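Local coordinates for protein alpha-1,4-endofucoidanase (PDB 6DLH) that cleaves alpha-1,4 linkages within fucoidan, the sulfated fucan of brown algae, as a retaining endo-acting glycoside hydrolase of family 107, at residues A[183-188]-A[204-209]; A[346-349]-A[355-358]; A[383-388]-A[392-397]. All coordinates share one frame; numbering follows the deposited sequence.

Interaction 1 of 3, residues A[183-188]-A[204-209]; sequences QAFINS and YAEFIL
Phe185 O, on the residue that packs on Glu206 and Phe207, is gripped twice by Ser188: by Ser188 OG at 2.5 Å, in the carbonyl plane on a lone pair, and by Ser188 N at 2.8 Å. These bonds tie up the turn after helix 181-184 where it docks on helix 198-216, one of the helices surrounding the parallel sheet of the catalytic domain, probably a beta/alpha barrel as in GH29. The Phe185 ring, with CG anti to the backbone N (chi1 -176°), reaches out to the helix, and Glu206 lies across one of its faces in a CH-pi contact, Glu206 CG standing 3.6 Å from the ring centroid. The same CG also lies over a face of the Phe207 ring. Phe207 meets the other end of the Phe185 side chain, its CE1 lying 3.9 Å from Phe185 CB; the two rings are set obliquely, planes at 69°. Phe202 and His192 add further contacts to Phe185. Glu206 OE2 has a long, weak ion pair with Lys210. The Glu206 chain bends at chi2, which brings its carboxylate beside the Phe185 ring with the two planes 31° apart and leaves Glu206 OE1 3.4 Å from Phe185 CE1.

Interaction 2 of 3, residues A[346-349]-A[355-358]; sequences QSTT and NTPC
Ser347 and Pro357 stand side by side at a single beta bridge, their CA atoms 4.2 Å apart, although neither segment forms a regular strand. One backbone hydrogen bond lies on each side of the pair. Cys358 N donates to Gln346 O at 3.0 Å, and Thr348 N donates to Thr356 O at 2.8 Å. Each of these two oxygens also receives a CA-H...O contact, from Pro357 and Ser347 respectively.

Among the side chains, Thr348 does most of the touching. Its OG1 sits between the backbone N and the carbonyl carbon (chi1 59°), which leaves Thr348 CG2 anti to the carbonyl carbon, against Pro357 O at 3.5 Å and onto Cys358 CB. A water bridges the mouth of the loop: it lies 2.8 Å from Thr348 OG1, is bonded as well to Thr349 OG1, and accepts from Thr356 N at 3.1 Å. Ser347 turns its hydroxyl inward along its own chain, where Ser347 OG accepts from Thr349 N at 2.9 Å, while its single proton has the carbonyl oxygens of Ser350 and Ala353 within hydrogen-bonding reach. Gln346 instead reaches helix 399-415, NE2 bonding to Gln404 OE1, and Pro357 rests on Tyr400 of the same helix. The whole is a compact, water-bridged loop with an ST turn at Ser347, part of the beta-alpha connection between strand 341-342 and helix 361-372.

Interaction 3 of 3, residues A[383-388]-A[392-397]; sequences PLVRTN and APVLTL
A classic beta bulge interrupts the short antiparallel pairing of 383-388 with 392-397: Val385 and Arg386 both face Val394, and the register moves by one residue. On one side of it Arg386 and Val394 form a hydrogen-bonded pair, with Arg386 N donating to Val394 O at 3.2 Å (168°) and Val394 N to Arg386 O at 2.9 Å. On the other, Leu384 and Leu397 are a non-hydrogen-bonded pair with diverging side chains, and Val385 N reaches Thr396 O at 3.0 Å. Leu395, at the centre of an inverse gamma turn, kinks the second segment in between; Thr396 N returns a weak bond to Val394 O, so that this oxygen serves both segments.

The side chains of Arg386 and Val394 share a face of the pairing. Leu384 extends its CD1 to Leu395 CD2 at 4.2 Å and lays CD2 against the Thr396 carbonyl, while Trp50 closes on Leu384 and bonds through NE1 to Leu395 O. Gln71 OE1 takes the N-H of Leu397, fastening the segment to helix 66-71. The Arg386 chain, bent at chi3 (-59°), turns its guanidinium edge to Ala392 O, though the modelled separation is too short to be trusted. Across the bulge the two valines meet branch to branch, and Val385 CB lies 3.8 Å from Val394 CG1.

In the fold
The three contacts follow one another along the chain, each closing before the next opens. Interaction 1 stands apart at the surface, its centre 41 Å from that of interaction 2 and 36 Å from that of interaction 3. Its helix 198-216 precedes strand 222-226 of the seven-stranded parallel sheet; interaction 2 lies in the loop after strand 341-342 of that sheet, and interaction 3 pairs the loop after strand 377-379 with the residues around strand 394-395. Those two have centres 14 Å apart and touch where Gln346 OE1 meets Pro383 CD at 3.5 Å, and helix 399-415 packs on both. All three join the parallel sheet's helices and loops, in the part of the chain that probably forms the catalytic domain, away from the calcium sites.

Interaction 1 of 3, residues A[183-188]-A[204-209]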
loop_
_atom_site.group_PDB
_atom_site.type_symbol
_atom_site.label_atom_id
_atom_site.label_comp_id
_atom_site.label_asym_id
_atom_site.label_seq_id
_atom_site.Cartn_x
_atom_site.Cartn_y
_atom_site.Cartn_z
ATOM N N GLN A 183 8.561 -5.802 -29.473
ATOM C CA GLN A 183 9.656 -5.415 -30.348
ATOM C C GLN A 183 9.053 -4.628 -31.504
ATOM O O GLN A 183 9.617 -3.637 -31.963
ATOM C CB GLN A 183 10.450 -6.631 -30.817
ATOM C CG GLN A 183 11.954 -6.406 -30.774
ATOM C CD GLN A 183 12.573 -6.891 -29.486
ATOM O OE1 GLN A 183 12.298 -7.992 -29.014
ATOM N NE2 GLN A 183 13.439 -6.071 -28.912
ATOM N N ALA A 184 7.871 -5.078 -31.930
ATOM C CA ALA A 184 6.995 -4.285 -32.772
ATOM C C ALA A 184 6.779 -2.914 -32.130
ATOM O O ALA A 184 6.450 -1.958 -32.828
ATOM C CB ALA A 184 5.691 -5.017 -32.984
ATOM N N PHE A 185 6.975 -2.826 -30.804
ATOM C CA PHE A 185 6.891 -1.541 -30.126
ATOM C C PHE A 185 8.255 -0.852 -30.072
ATOM O O PHE A 185 8.371 0.300 -30.481
ATOM C CB PHE A 185 6.225 -1.620 -28.747
ATOM C CG PHE A 185 6.074 -0.255 -28.123
ATOM C CD1 PHE A 185 5.102 0.629 -28.577
ATOM C CD2 PHE A 185 6.949 0.178 -27.136
ATOM C CE1 PHE A 185 4.985 1.900 -28.028
ATOM C CE2 PHE A 185 6.833 1.448 -26.590
ATOM C CZ PHE A 185 5.851 2.306 -27.033
ATOM N N ILE A 186 9.276 -1.554 -29.561
ATOM C CA ILE A 186 10.615 -0.989 -29.462
ATOM C C ILE A 186 11.044 -0.430 -30.820
ATOM O O ILE A 186 11.768 0.561 -30.870
ATOM C CB ILE A 186 11.637 -2.001 -28.897
ATOM C CG1 ILE A 186 11.312 -2.408 -27.457
ATOM C CG2 ILE A 186 13.063 -1.473 -29.016
ATOM C CD1 ILE A 186 12.453 -3.102 -26.735
ATOM N N ASN A 187 10.586 -1.064 -31.912
ATOM C CA ASN A 187 11.008 -0.699 -33.258
ATOM C C ASN A 187 9.959 0.180 -33.938
ATOM O O ASN A 187 10.208 0.693 -35.027
ATOM C CB ASN A 187 11.359 -1.921 -34.117
ATOM C CG ASN A 187 12.554 -2.704 -33.611
ATOM O OD1 ASN A 187 12.520 -3.933 -33.561
ATOM N ND2 ASN A 187 13.619 -2.013 -33.241
ATOM N N SER A 188 8.806 0.368 -33.282
ATOM C CA SER A 188 7.687 1.089 -33.879
ATOM C C SER A 188 8.029 2.558 -34.114
ATOM O O SER A 188 7.367 3.224 -34.904
ATOM C CB SER A 188 6.408 0.937 -33.079
ATOM O OG SER A 188 6.543 1.460 -31.764
ATOM N N TYR A 204 8.171 0.061 -20.259
ATOM C CA TYR A 204 7.413 0.252 -19.033
ATOM C C TYR A 204 6.220 1.174 -19.270
ATOM O O TYR A 204 5.103 0.862 -18.858
ATOM C CB TYR A 204 8.316 0.752 -17.902
ATOM C CG TYR A 204 7.640 0.782 -16.554
ATOM C CD1 TYR A 204 7.632 -0.337 -15.733
ATOM C CD2 TYR A 204 6.981 1.920 -16.109
ATOM C CE1 TYR A 204 7.006 -0.320 -14.498
ATOM C CE2 TYR A 204 6.346 1.950 -14.877
ATOM C CZ TYR A 204 6.359 0.826 -14.071
ATOM O OH TYR A 204 5.732 0.847 -12.859
ATOM N N ALA A 205 6.456 2.301 -19.944
ATOM C CA ALA A 205 5.392 3.262 -20.189
ATOM C C ALA A 205 4.245 2.617 -20.967
ATOM O O ALA A 205 3.079 2.855 -20.651
ATOM C CB ALA A 205 5.932 4.483 -20.890
ATOM N N GLU A 206 4.581 1.794 -21.971
ATOM C CA GLU A 206 3.589 1.308 -22.921
ATOM C C GLU A 206 2.873 0.068 -22.385
ATOM O O GLU A 206 1.657 -0.027 -22.509
ATOM C CB GLU A 206 4.206 1.084 -24.307
ATOM C CG GLU A 206 3.232 0.539 -25.346
ATOM C CD GLU A 206 2.199 1.513 -25.894
ATOM O OE1 GLU A 206 2.469 2.731 -25.894
ATOM O OE2 GLU A 206 1.121 1.049 -26.327
ATOM N N PHE A 207 3.623 -0.866 -21.787
ATOM C CA PHE A 207 3.074 -2.173 -21.452
ATOM C C PHE A 207 2.699 -2.290 -19.973
ATOM O O PHE A 207 1.713 -2.951 -19.638
ATOM C CB PHE A 207 3.984 -3.298 -21.952
ATOM C CG PHE A 207 3.955 -3.467 -23.451
ATOM C CD1 PHE A 207 5.125 -3.435 -24.195
ATOM C CD2 PHE A 207 2.750 -3.625 -24.125
ATOM C CE1 PHE A 207 5.088 -3.575 -25.575
ATOM C CE2 PHE A 207 2.712 -3.764 -25.504
ATOM C CZ PHE A 207 3.884 -3.738 -26.227
ATOM N N ILE A 208 3.493 -1.661 -19.096
ATOM C CA ILE A 208 3.222 -1.725 -17.669
ATOM C C ILE A 208 2.381 -0.523 -17.244
ATOM O O ILE A 208 1.263 -0.702 -16.764
ATOM C CB ILE A 208 4.516 -1.878 -16.843
ATOM C CG1 ILE A 208 5.417 -3.000 -17.373
ATOM C CG2 ILE A 208 4.192 -2.061 -15.365
ATOM C CD1 ILE A 208 4.842 -4.397 -17.230
ATOM N N LEU A 209 2.907 0.691 -17.448
ATOM C CA LEU A 209 2.320 1.897 -16.882
ATOM C C LEU A 209 0.938 2.174 -17.469
ATOM O O LEU A 209 0.034 2.576 -16.738
ATOM C CB LEU A 209 3.268 3.085 -17.081
ATOM C CG LEU A 209 2.783 4.433 -16.542
ATOM C CD1 LEU A 209 2.571 4.386 -15.033
ATOM C CD2 LEU A 209 3.766 5.540 -16.894
#

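Interaction 2 of 3, residues A[346-349]-A[355-358]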
loop_
_atom_site.group_PDB
_atom_site.type_symbol
_atom_site.label_atom_id
_atom_site.label_comp_id
_atom_site.label_asym_id
_atom_site.label_seq_id
_atom_site.Cartn_x
_atom_site.Cartn_y
_atom_site.Cartn_z
ATOM N N GLN A 346 7.280 15.413 7.395
ATOM C CA GLN A 346 6.771 15.880 8.674
ATOM C C GLN A 346 7.701 15.465 9.816
ATOM O O GLN A 346 7.843 16.206 10.783
ATOM C CB GLN A 346 5.345 15.363 8.887
ATOM C CG GLN A 346 4.689 15.859 10.171
ATOM C CD GLN A 346 3.224 15.501 10.202
ATOM O OE1 GLN A 346 2.743 14.679 9.414
ATOM N NE2 GLN A 346 2.496 16.136 11.108
ATOM N N SER A 347 8.324 14.281 9.696
ATOM C CA SER A 347 9.253 13.777 10.699
ATOM C C SER A 347 10.660 14.275 10.386
ATOM O O SER A 347 10.902 14.789 9.296
ATOM C CB SER A 347 9.260 12.277 10.739
ATOM O OG SER A 347 10.235 11.756 9.832
ATOM N N THR A 348 11.580 14.054 11.336
ATOM C CA THR A 348 12.978 14.432 11.190
ATOM C C THR A 348 13.746 13.423 10.334
ATOM O O THR A 348 14.906 13.661 10.012
ATOM C CB THR A 348 13.677 14.558 12.556
ATOM O OG1 THR A 348 13.576 13.300 13.223
ATOM C CG2 THR A 348 13.106 15.641 13.445
ATOM N N THR A 349 13.130 12.294 9.965
ATOM C CA THR A 349 13.940 11.187 9.469
ATOM C C THR A 349 13.584 10.773 8.041
ATOM O O THR A 349 14.484 10.555 7.233
ATOM C CB THR A 349 14.023 10.035 10.483
ATOM O OG1 THR A 349 12.689 9.654 10.817
ATOM C CG2 THR A 349 14.775 10.413 11.743
ATOM N N ASN A 355 9.790 9.081 14.319
ATOM C CA ASN A 355 9.345 9.191 15.696
ATOM C C ASN A 355 9.165 10.654 16.102
ATOM O O ASN A 355 8.445 10.936 17.053
ATOM C CB ASN A 355 10.430 8.612 16.609
ATOM C CG ASN A 355 9.902 7.949 17.859
ATOM O OD1 ASN A 355 8.952 7.164 17.802
ATOM N ND2 ASN A 355 10.542 8.225 18.985
ATOM N N THR A 356 9.844 11.582 15.409
ATOM C CA THR A 356 9.960 12.952 15.889
ATOM C C THR A 356 9.537 13.934 14.799
ATOM O O THR A 356 9.972 13.813 13.662
ATOM C CB THR A 356 11.394 13.253 16.354
ATOM O OG1 THR A 356 11.815 12.230 17.257
ATOM C CG2 THR A 356 11.550 14.604 17.023
ATOM N N PRO A 357 8.693 14.946 15.111
ATOM C CA PRO A 357 8.357 16.000 14.148
ATOM C C PRO A 357 9.535 16.955 13.954
ATOM O O PRO A 357 10.283 17.201 14.898
ATOM C CB PRO A 357 7.218 16.757 14.844
ATOM C CG PRO A 357 7.471 16.527 16.324
ATOM C CD PRO A 357 8.006 15.112 16.403
ATOM N N CYS A 358 9.678 17.504 12.739
ATOM C CA CYS A 358 10.779 18.409 12.445
ATOM C C CYS A 358 10.341 19.853 12.666
ATOM O O CYS A 358 11.195 20.737 12.780
ATOM C CB CYS A 358 11.345 18.205 11.040
ATOM S SG CYS A 358 10.225 18.670 9.689
HETATM O O HOH W 1 11.876 11.095 13.136
#

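Interaction 3 of 3, residues A[383-388]-A[392-397]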
loop_
_atom_site.group_PDB
_atom_site.type_symbol
_atom_site.label_atom_id
_atom_site.label_comp_id
_atom_site.label_asym_id
_atom_site.label_seq_id
_atom_site.Cartn_x
_atom_site.Cartn_y
_atom_site.Cartn_z
ATOM N N PRO A 383 4.166 10.491 8.745
ATOM C CA PRO A 383 4.738 9.229 9.226
ATOM C C PRO A 383 3.742 8.252 9.860
ATOM O O PRO A 383 2.926 8.623 10.708
ATOM C CB PRO A 383 5.720 9.703 10.310
ATOM C CG PRO A 383 5.083 10.964 10.870
ATOM C CD PRO A 383 4.372 11.601 9.690
ATOM N N LEU A 384 3.840 6.982 9.450
ATOM C CA LEU A 384 3.127 5.900 10.102
ATOM C C LEU A 384 4.033 5.317 11.183
ATOM O O LEU A 384 5.242 5.548 11.166
ATOM C CB LEU A 384 2.765 4.848 9.050
ATOM C CG LEU A 384 1.987 5.367 7.845
ATOM C CD1 LEU A 384 1.800 4.263 6.812
ATOM C CD2 LEU A 384 0.644 5.963 8.265
ATOM N N VAL A 385 3.449 4.549 12.107
ATOM C CA VAL A 385 4.182 4.051 13.265
ATOM C C VAL A 385 5.250 3.024 12.860
ATOM O O VAL A 385 6.380 3.103 13.333
ATOM C CB VAL A 385 3.220 3.514 14.345
ATOM C CG1 VAL A 385 3.919 2.627 15.374
ATOM C CG2 VAL A 385 2.468 4.651 15.025
ATOM N N ARG A 386 4.891 2.049 12.012
ATOM C CA ARG A 386 5.826 1.018 11.587
ATOM C C ARG A 386 5.438 0.535 10.192
ATOM O O ARG A 386 4.392 -0.087 9.996
ATOM C CB ARG A 386 5.861 -0.122 12.612
ATOM C CG ARG A 386 7.079 -1.032 12.508
ATOM C CD ARG A 386 7.006 -2.264 13.397
ATOM N NE ARG A 386 6.868 -1.949 14.809
ATOM C CZ ARG A 386 5.815 -2.252 15.558
ATOM N NH1 ARG A 386 4.905 -3.111 15.128
ATOM N NH2 ARG A 386 5.669 -1.680 16.738
ATOM N N THR A 387 6.300 0.815 9.215
ATOM C CA THR A 387 5.913 0.665 7.823
ATOM C C THR A 387 6.347 -0.685 7.248
ATOM O O THR A 387 5.804 -1.113 6.233
ATOM C CB THR A 387 6.450 1.831 6.984
ATOM O OG1 THR A 387 7.861 1.878 7.205
ATOM C CG2 THR A 387 5.801 3.152 7.338
ATOM N N ASN A 388 7.330 -1.338 7.881
ATOM C CA ASN A 388 7.889 -2.595 7.393
ATOM C C ASN A 388 6.868 -3.725 7.543
ATOM O O ASN A 388 6.565 -4.131 8.659
ATOM C CB ASN A 388 9.181 -2.934 8.142
ATOM C CG ASN A 388 9.853 -4.221 7.703
ATOM O OD1 ASN A 388 9.312 -4.988 6.905
ATOM N ND2 ASN A 388 11.045 -4.463 8.224
ATOM N N ALA A 392 5.522 -6.702 11.799
ATOM C CA ALA A 392 4.312 -6.342 12.524
ATOM C C ALA A 392 3.944 -4.892 12.215
ATOM O O ALA A 392 4.008 -4.033 13.088
ATOM C CB ALA A 392 4.496 -6.568 14.011
ATOM N N PRO A 393 3.517 -4.574 10.975
ATOM C CA PRO A 393 3.310 -3.182 10.582
ATOM C C PRO A 393 2.181 -2.537 11.385
ATOM O O PRO A 393 1.218 -3.200 11.772
ATOM C CB PRO A 393 2.931 -3.272 9.093
ATOM C CG PRO A 393 2.380 -4.677 8.914
ATOM C CD PRO A 393 3.111 -5.531 9.933
ATOM N N VAL A 394 2.334 -1.237 11.654
ATOM C CA VAL A 394 1.265 -0.424 12.206
ATOM C C VAL A 394 1.064 0.739 11.241
ATOM O O VAL A 394 1.826 1.699 11.243
ATOM C CB VAL A 394 1.596 0.032 13.642
ATOM C CG1 VAL A 394 0.465 0.836 14.271
ATOM C CG2 VAL A 394 1.991 -1.138 14.535
ATOM N N LEU A 395 0.056 0.613 10.377
ATOM C CA LEU A 395 -0.068 1.489 9.227
ATOM C C LEU A 395 -1.053 2.613 9.535
ATOM O O LEU A 395 -1.919 2.934 8.728
ATOM C CB LEU A 395 -0.475 0.657 8.004
ATOM C CG LEU A 395 0.496 -0.459 7.609
ATOM C CD1 LEU A 395 -0.040 -1.223 6.413
ATOM C CD2 LEU A 395 1.873 0.106 7.280
ATOM N N THR A 396 -0.896 3.204 10.724
ATOM C CA THR A 396 -1.630 4.394 11.123
ATOM C C THR A 396 -0.609 5.453 11.539
ATOM O O THR A 396 0.560 5.122 11.720
ATOM C CB THR A 396 -2.649 4.062 12.222
ATOM O OG1 THR A 396 -1.934 3.448 13.298
ATOM C CG2 THR A 396 -3.763 3.153 11.745
ATOM N N LEU A 397 -1.063 6.711 11.694
ATOM C CA LEU A 397 -0.193 7.849 11.951
ATOM C C LEU A 397 0.442 7.721 13.332
ATOM O O LEU A 397 -0.196 7.273 14.285
ATOM C CB LEU A 397 -0.992 9.156 11.898
ATOM C CG LEU A 397 -1.549 9.590 10.540
ATOM C CD1 LEU A 397 -2.406 10.837 10.708
ATOM C CD2 LEU A 397 -0.438 9.849 9.533
#